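Local coordinates for protein probable hydrolase (Pseudomonas aeruginosa, PDB 7AL6) that is of unknown function but has an alpha/beta hydrolase fold and is probably a hydrolase, possibly a lipolytic enzyme, at residues G72-L76 with L77-A81; P139-L142 with G143-L146; R212-Q215 with A216-L219. All coordinates share one frame; numbering follows the deposited sequence.

All three contacts are local and each touches the second subunit. Contacts 1 and 3 lie at the N-terminal ends of helices 77-91 and 215-223, each with a loop leading into it. Contact 2 lies within helix 138-150. Contact 1 is nearest the centre of the chain, about 13 Å away, against 19 Å for contact 3 and 26 Å for contact 2. Contact 2 is nevertheless largely buried, while the other two are partly buried. Chemistry follows place: the helix starts add side-chain acceptors for backbone N-H groups, whereas contact 2 adds a salt bridge to its regular helix bonds. Contacts 1 and 3 meet where Trp78 packs on Leu213.

Contact 1: residues G72-L76 with L77-A81; sequences GASYL and LWDYA
Trp78 has Leu76 CB over one face of its indole, and the Tyr80 ring has a water at its edge, in the ring plane. Both rings belong to the start of helix 77-91 in the alpha/beta hydrolase fold, and Leu76 is its N-cap residue. Leu76 CB sits 4.1 Å from the centroid of the five-membered ring of Trp78, 25° off the normal, a CH-pi contact. Leu76 CD1 reaches the rim of the six-membered ring, 3.5 Å from Trp78 CZ2. The Trp78 CG lies between its backbone N and carbonyl carbon (chi1 45°), which brings the indole back beside the leucine. The Tyr75 and Tyr80 side chains approach at a slant, with Tyr75 CD2 3.6 Å from Tyr80 OH. The water bridges Tyr80 OH, 2.8 Å away, and Tyr75 O, to which it donates. Tyr75 OH is hydrogen-bonded to Asp202 and to the backbone N of Arg69, and the Tyr80 ring meets that of Phe60. Leucine has no polar side chain to cap a helix, but Asp79, three residues on, ties down the incoming loop. Its OD2 accepts from Ser74 OG at 2.6 Å, from the syn side but 31° out of the carboxylate plane. The same oxygen accepts from Leu76 N at 2.8 Å, from the anti side, also tilted but from the opposite face.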
loop_
_atom_site.group_PDB
_atom_site.type_symbol
_atom_site.label_atom_id
_atom_site.label_comp_id
_atom_site.label_asym_id
_atom_site.label_seq_id
_atom_site.Cartn_x
_atom_site.Cartn_y
_atom_site.Cartn_z
ATOM N N GLY A 72 4.773 -6.538 4.095
ATOM C CA GLY A 72 5.729 -7.520 3.628
ATOM C C GLY A 72 7.177 -7.061 3.509
ATOM O O GLY A 72 8.051 -7.910 3.350
ATOM N N ALA A 73 7.463 -5.759 3.577
ATOM C CA ALA A 73 8.841 -5.287 3.504
ATOM C C ALA A 73 9.586 -5.582 4.804
ATOM O O ALA A 73 8.995 -5.645 5.875
ATOM C CB ALA A 73 8.888 -3.798 3.201
ATOM N N SER A 74 10.886 -5.769 4.689
ATOM C CA SER A 74 11.798 -6.155 5.784
ATOM C C SER A 74 12.504 -4.954 6.425
ATOM O O SER A 74 12.526 -3.915 5.839
ATOM C CB SER A 74 12.757 -7.140 5.223
ATOM O OG SER A 74 13.583 -6.546 4.256
ATOM N N TYR A 75 13.055 -5.118 7.618
ATOM C CA TYR A 75 13.834 -4.071 8.313
ATOM C C TYR A 75 15.258 -4.603 8.525
ATOM O O TYR A 75 15.702 -4.690 9.630
ATOM C CB TYR A 75 13.193 -3.632 9.626
ATOM C CG TYR A 75 11.964 -2.764 9.532
ATOM C CD1 TYR A 75 10.706 -3.321 9.424
ATOM C CD2 TYR A 75 12.042 -1.394 9.646
ATOM C CE1 TYR A 75 9.564 -2.546 9.382
ATOM C CE2 TYR A 75 10.911 -0.601 9.599
ATOM C CZ TYR A 75 9.668 -1.178 9.470
ATOM O OH TYR A 75 8.557 -0.421 9.419
ATOM N N LEU A 76 15.923 -4.984 7.445
ATOM C CA LEU A 76 17.321 -5.476 7.473
ATOM C C LEU A 76 18.273 -4.286 7.362
ATOM O O LEU A 76 17.858 -3.238 6.916
ATOM C CB LEU A 76 17.526 -6.517 6.381
ATOM C CG LEU A 76 16.517 -7.655 6.419
ATOM C CD1 LEU A 76 16.813 -8.690 5.370
ATOM C CD2 LEU A 76 16.444 -8.276 7.786
ATOM N N LEU A 77 19.528 -4.463 7.752
ATOM C CA LEU A 77 20.514 -3.367 7.829
ATOM C C LEU A 77 20.699 -2.711 6.461
ATOM O O LEU A 77 20.752 -1.520 6.435
ATOM C CB LEU A 77 21.833 -3.910 8.381
ATOM C CG LEU A 77 21.820 -4.323 9.845
ATOM C CD1 LEU A 77 23.101 -5.032 10.214
ATOM C CD2 LEU A 77 21.604 -3.139 10.753
ATOM N N TRP A 78 20.766 -3.470 5.376
ATOM C CA TRP A 78 20.945 -2.936 4.004
ATOM C C TRP A 78 19.682 -2.208 3.522
ATOM O O TRP A 78 19.796 -1.476 2.582
ATOM C CB TRP A 78 21.441 -4.002 3.027
ATOM C CG TRP A 78 20.731 -5.301 3.124
ATOM C CD1 TRP A 78 19.611 -5.666 2.464
ATOM C CD2 TRP A 78 21.089 -6.404 3.956
ATOM N NE1 TRP A 78 19.253 -6.924 2.822
ATOM C CE2 TRP A 78 20.132 -7.398 3.744
ATOM C CE3 TRP A 78 22.105 -6.640 4.872
ATOM C CZ2 TRP A 78 20.179 -8.619 4.393
ATOM C CZ3 TRP A 78 22.140 -7.836 5.535
ATOM C CH2 TRP A 78 21.192 -8.814 5.294
ATOM N N ASP A 79 18.515 -2.512 4.076
ATOM C CA ASP A 79 17.250 -1.800 3.780
ATOM C C ASP A 79 17.406 -0.356 4.274
ATOM O O ASP A 79 17.116 0.540 3.519
ATOM C CB ASP A 79 16.035 -2.504 4.387
ATOM C CG ASP A 79 15.776 -3.907 3.877
ATOM O OD1 ASP A 79 15.944 -4.121 2.713
ATOM O OD2 ASP A 79 15.404 -4.730 4.656
ATOM N N TYR A 80 17.932 -0.155 5.481
ATOM C CA TYR A 80 18.206 1.190 5.985
ATOM C C TYR A 80 19.255 1.892 5.131
ATOM O O TYR A 80 19.166 3.104 4.893
ATOM C CB TYR A 80 18.688 1.151 7.433
ATOM C CG TYR A 80 17.708 0.686 8.495
ATOM C CD1 TYR A 80 16.454 1.298 8.660
ATOM C CD2 TYR A 80 18.050 -0.367 9.356
ATOM C CE1 TYR A 80 15.574 0.849 9.652
ATOM C CE2 TYR A 80 17.176 -0.820 10.328
ATOM C CZ TYR A 80 15.938 -0.192 10.478
ATOM O OH TYR A 80 15.087 -0.651 11.448
ATOM N N ALA A 81 20.268 1.146 4.666
ATOM C CA ALA A 81 21.325 1.752 3.856
ATOM C C ALA A 81 20.762 2.304 2.565
ATOM O O ALA A 81 21.116 3.408 2.142
ATOM C CB ALA A 81 22.408 0.711 3.549
HETATM O O HOH W 1 15.897 -3.096 12.416
#

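Contact 2: residues P139-L142 with G143-L146; sequences PQKL and GEAL
Helix 138-150 carries this contact as two adjoining pieces of one helix. Four consecutive backbone bonds join them in the i to i+4 pattern of an alpha helix. Gly143 N donates to Pro139 O at 3.0 Å, and Glu144 N to Gln140 O at 2.9 Å. Ala145 N reaches Lys141 O at 2.8 Å, and Leu146 N reaches Leu142 O at 2.9 Å. Two side-chain pairs are added to this ladder. Lys141 and Glu144 run side by side, three residues apart, and form a salt bridge with Lys141 NZ 3.1 Å from Glu144 OE2. The oxygen is met on its syn lone pair, the side of the other carboxylate oxygen. The lysine chain bends at chi2 (-67°) and again at chi3, while the glutamate chain stays extended; this brings the ammonium beside the carboxylate. Leu142 and Leu146 are one turn apart and their side chains cross at a slant, with Leu142 CD1 3.9 Å from Leu146 CG. This pair faces the second subunit. Leu142 packs on Phe221 of that subunit, and Leu146 on Leu85 of it. Within its own chain, Leu142 also touches Pro210, and Glu144 touches Pro208. The contact therefore has two chemistries: the buried leucines give the helix an apolar face for the subunit interface, and the opposite charges of Lys141 and Glu144 probably offset each other where the helix is less buried.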
loop_
_atom_site.group_PDB
_atom_site.type_symbol
_atom_site.label_atom_id
_atom_site.label_comp_id
_atom_site.label_asym_id
_atom_site.label_seq_id
_atom_site.Cartn_x
_atom_site.Cartn_y
_atom_site.Cartn_z
ATOM N N PRO A 139 20.859 -22.502 8.454
ATOM C CA PRO A 139 19.529 -23.130 8.280
ATOM C C PRO A 139 18.662 -23.033 9.516
ATOM O O PRO A 139 17.442 -22.828 9.421
ATOM C CB PRO A 139 19.868 -24.589 7.936
ATOM C CG PRO A 139 21.272 -24.518 7.336
ATOM C CD PRO A 139 21.963 -23.424 8.109
ATOM N N GLN A 140 19.273 -23.188 10.686
ATOM C CA GLN A 140 18.541 -23.058 11.929
ATOM C C GLN A 140 18.001 -21.649 12.075
ATOM O O GLN A 140 16.825 -21.448 12.407
ATOM C CB GLN A 140 19.466 -23.401 13.088
ATOM C CG GLN A 140 18.947 -23.034 14.440
ATOM C CD GLN A 140 19.858 -23.500 15.557
ATOM O OE1 GLN A 140 20.749 -24.335 15.350
ATOM N NE2 GLN A 140 19.638 -22.963 16.754
ATOM N N LYS A 141 18.858 -20.656 11.834
ATOM C CA LYS A 141 18.449 -19.264 11.978
ATOM C C LYS A 141 17.351 -18.909 10.985
ATOM O O LYS A 141 16.417 -18.189 11.328
ATOM C CB LYS A 141 19.647 -18.344 11.788
ATOM C CG LYS A 141 20.681 -18.418 12.912
ATOM C CD LYS A 141 20.162 -17.871 14.246
ATOM C CE LYS A 141 20.760 -18.673 15.426
ATOM N NZ LYS A 141 19.938 -18.623 16.684
ATOM N N LEU A 142 17.424 -19.433 9.762
ATOM C CA LEU A 142 16.357 -19.152 8.811
ATOM C C LEU A 142 15.053 -19.778 9.276
ATOM O O LEU A 142 13.989 -19.166 9.164
ATOM C CB LEU A 142 16.724 -19.646 7.414
ATOM C CG LEU A 142 15.600 -19.504 6.381
ATOM C CD1 LEU A 142 15.123 -18.047 6.159
ATOM C CD2 LEU A 142 15.993 -20.070 5.047
ATOM N N GLY A 143 15.111 -21.003 9.802
ATOM C CA GLY A 143 13.898 -21.615 10.304
ATOM C C GLY A 143 13.303 -20.804 11.431
ATOM O O GLY A 143 12.089 -20.631 11.524
ATOM N N GLU A 144 14.161 -20.282 12.290
ATOM C CA GLU A 144 13.700 -19.448 13.382
ATOM C C GLU A 144 13.123 -18.129 12.864
ATOM O O GLU A 144 12.145 -17.613 13.422
ATOM C CB GLU A 144 14.872 -19.260 14.333
ATOM C CG GLU A 144 14.665 -18.288 15.439
ATOM C CD GLU A 144 15.978 -17.633 15.829
ATOM O OE1 GLU A 144 16.032 -16.385 15.934
ATOM O OE2 GLU A 144 16.972 -18.384 16.005
ATOM N N ALA A 145 13.690 -17.572 11.788
ATOM C CA ALA A 145 13.125 -16.342 11.232
ATOM C C ALA A 145 11.768 -16.610 10.588
ATOM O O ALA A 145 10.828 -15.824 10.739
ATOM C CB ALA A 145 14.084 -15.734 10.222
ATOM N N LEU A 146 11.634 -17.723 9.891
ATOM C CA LEU A 146 10.367 -18.073 9.224
ATOM C C LEU A 146 9.284 -18.280 10.284
ATOM O O LEU A 146 8.196 -17.798 10.092
ATOM C CB LEU A 146 10.569 -19.316 8.366
ATOM C CG LEU A 146 11.506 -19.153 7.178
ATOM C CD1 LEU A 146 11.623 -20.450 6.428
ATOM C CD2 LEU A 146 11.049 -18.044 6.259
#

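Contact 3: residues R212-Q215 with A216-L219; sequences RLTQ and AHAL
Leu213, in the loop before helix 215-223, meets His217 of its first turn, their side chains crossing at a slant. Leu213 CB is 3.8 Å from His217 CB, and Leu213 CD2 also leans on that carbon. The backbone of Leu213 is hydrogen-bonded to that of Gly133, and its side chain packs on Leu211 of the second subunit. Thr214 comes next and is the N-cap residue. Its OG1 accepts from His217 N at 3.1 Å, in a nearly straight bond of 168°. In return, Thr214 N donates to His217 ND1 at 3.2 Å, from a position tilted 26° out of the imidazole plane. Thr214 OG1 and His217 ND1 are also hydrogen-bonded to each other, at 2.8 Å. With OG1 between the backbone N and the carbonyl carbon (chi1 75°), the hydroxyl faces the first turn. The methyl stands beside the ring, with Thr214 CG2 3.4 Å from His217 ND1. Of the three bonds joining the two residues, two meet ND1 and hold the imidazole; the third holds the backbone N-H of His217. Across the interface, Thr214 packs on His217 of the second subunit, and His217 on Thr214 of it. Thr214 O accepts from Ala218 N at 3.0 Å. Gln215 opens the helix proper, and its backbone N is hydrogen-bonded to the carboxylate of Glu134. Gln215 O receives Leu219 N at 3.0 Å. Their side chains run together, with Gln215 CG 3.8 Å from Leu219 CD1. The reciprocal bonds of Thr214 and His217 are those of a capping box, a motif that closes the N-terminal end of an alpha helix.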
loop_
_atom_site.group_PDB
_atom_site.type_symbol
_atom_site.label_atom_id
_atom_site.label_comp_id
_atom_site.label_asym_id
_atom_site.label_seq_id
_atom_site.Cartn_x
_atom_site.Cartn_y
_atom_site.Cartn_z
ATOM N N ARG A 212 22.022 -13.669 8.794
ATOM C CA ARG A 212 22.966 -12.786 9.490
ATOM C C ARG A 212 24.243 -12.660 8.660
ATOM O O ARG A 212 24.534 -13.544 7.891
ATOM C CB ARG A 212 23.239 -13.337 10.885
ATOM C CG ARG A 212 23.072 -12.292 11.967
ATOM C CD ARG A 212 22.100 -12.633 13.056
ATOM N NE ARG A 212 22.807 -13.265 14.139
ATOM C CZ ARG A 212 22.633 -13.016 15.422
ATOM N NH1 ARG A 212 23.348 -13.676 16.307
ATOM N NH2 ARG A 212 21.762 -12.123 15.830
ATOM N N LEU A 213 24.939 -11.540 8.768
ATOM C CA LEU A 213 26.267 -11.384 8.155
ATOM C C LEU A 213 27.216 -12.296 8.930
ATOM O O LEU A 213 27.086 -12.372 10.121
ATOM C CB LEU A 213 26.751 -9.945 8.294
ATOM C CG LEU A 213 25.986 -8.874 7.542
ATOM C CD1 LEU A 213 26.537 -7.520 7.887
ATOM C CD2 LEU A 213 26.054 -9.105 6.063
ATOM N N THR A 214 28.106 -13.002 8.264
ATOM C CA THR A 214 29.142 -13.735 8.981
ATOM C C THR A 214 30.182 -12.766 9.496
ATOM O O THR A 214 30.261 -11.610 9.064
ATOM C CB THR A 214 29.814 -14.763 8.080
ATOM O OG1 THR A 214 30.701 -14.083 7.170
ATOM C CG2 THR A 214 28.788 -15.545 7.293
ATOM N N GLN A 215 31.016 -13.262 10.413
ATOM C CA GLN A 215 32.139 -12.463 10.891
ATOM C C GLN A 215 32.996 -11.956 9.747
ATOM O O GLN A 215 33.456 -10.812 9.772
ATOM C CB GLN A 215 33.007 -13.278 11.872
ATOM C CG GLN A 215 34.177 -12.480 12.423
ATOM C CD GLN A 215 34.795 -13.076 13.707
ATOM O OE1 GLN A 215 34.682 -12.507 14.803
ATOM N NE2 GLN A 215 35.446 -14.219 13.565
ATOM N N ALA A 216 33.219 -12.786 8.725
ATOM C CA ALA A 216 34.012 -12.333 7.588
ATOM C C ALA A 216 33.285 -11.243 6.792
ATOM O O ALA A 216 33.913 -10.292 6.311
ATOM C CB ALA A 216 34.352 -13.528 6.689
ATOM N N HIS A 217 31.967 -11.358 6.623
ATOM C CA HIS A 217 31.215 -10.256 6.008
ATOM C C HIS A 217 31.451 -8.944 6.742
ATOM O O HIS A 217 31.870 -7.939 6.146
ATOM C CB HIS A 217 29.713 -10.572 5.987
ATOM C CG HIS A 217 29.327 -11.568 4.953
ATOM N ND1 HIS A 217 29.090 -12.893 5.246
ATOM C CD2 HIS A 217 29.154 -11.440 3.621
ATOM C CE1 HIS A 217 28.777 -13.536 4.136
ATOM N NE2 HIS A 217 28.785 -12.670 3.139
ATOM N N ALA A 218 31.199 -8.946 8.057
ATOM C CA ALA A 218 31.348 -7.729 8.855
ATOM C C ALA A 218 32.749 -7.144 8.775
ATOM O O ALA A 218 32.915 -5.919 8.691
ATOM C CB ALA A 218 30.996 -8.015 10.314
ATOM N N LEU A 219 33.781 -7.993 8.859
ATOM C CA LEU A 219 35.143 -7.464 8.854
ATOM C C LEU A 219 35.515 -6.923 7.464
ATOM O O LEU A 219 36.224 -5.921 7.352
ATOM C CB LEU A 219 36.133 -8.556 9.327
ATOM C CG LEU A 219 36.011 -9.016 10.789
ATOM C CD1 LEU A 219 36.973 -10.159 11.166
ATOM C CD2 LEU A 219 36.216 -7.869 11.768
#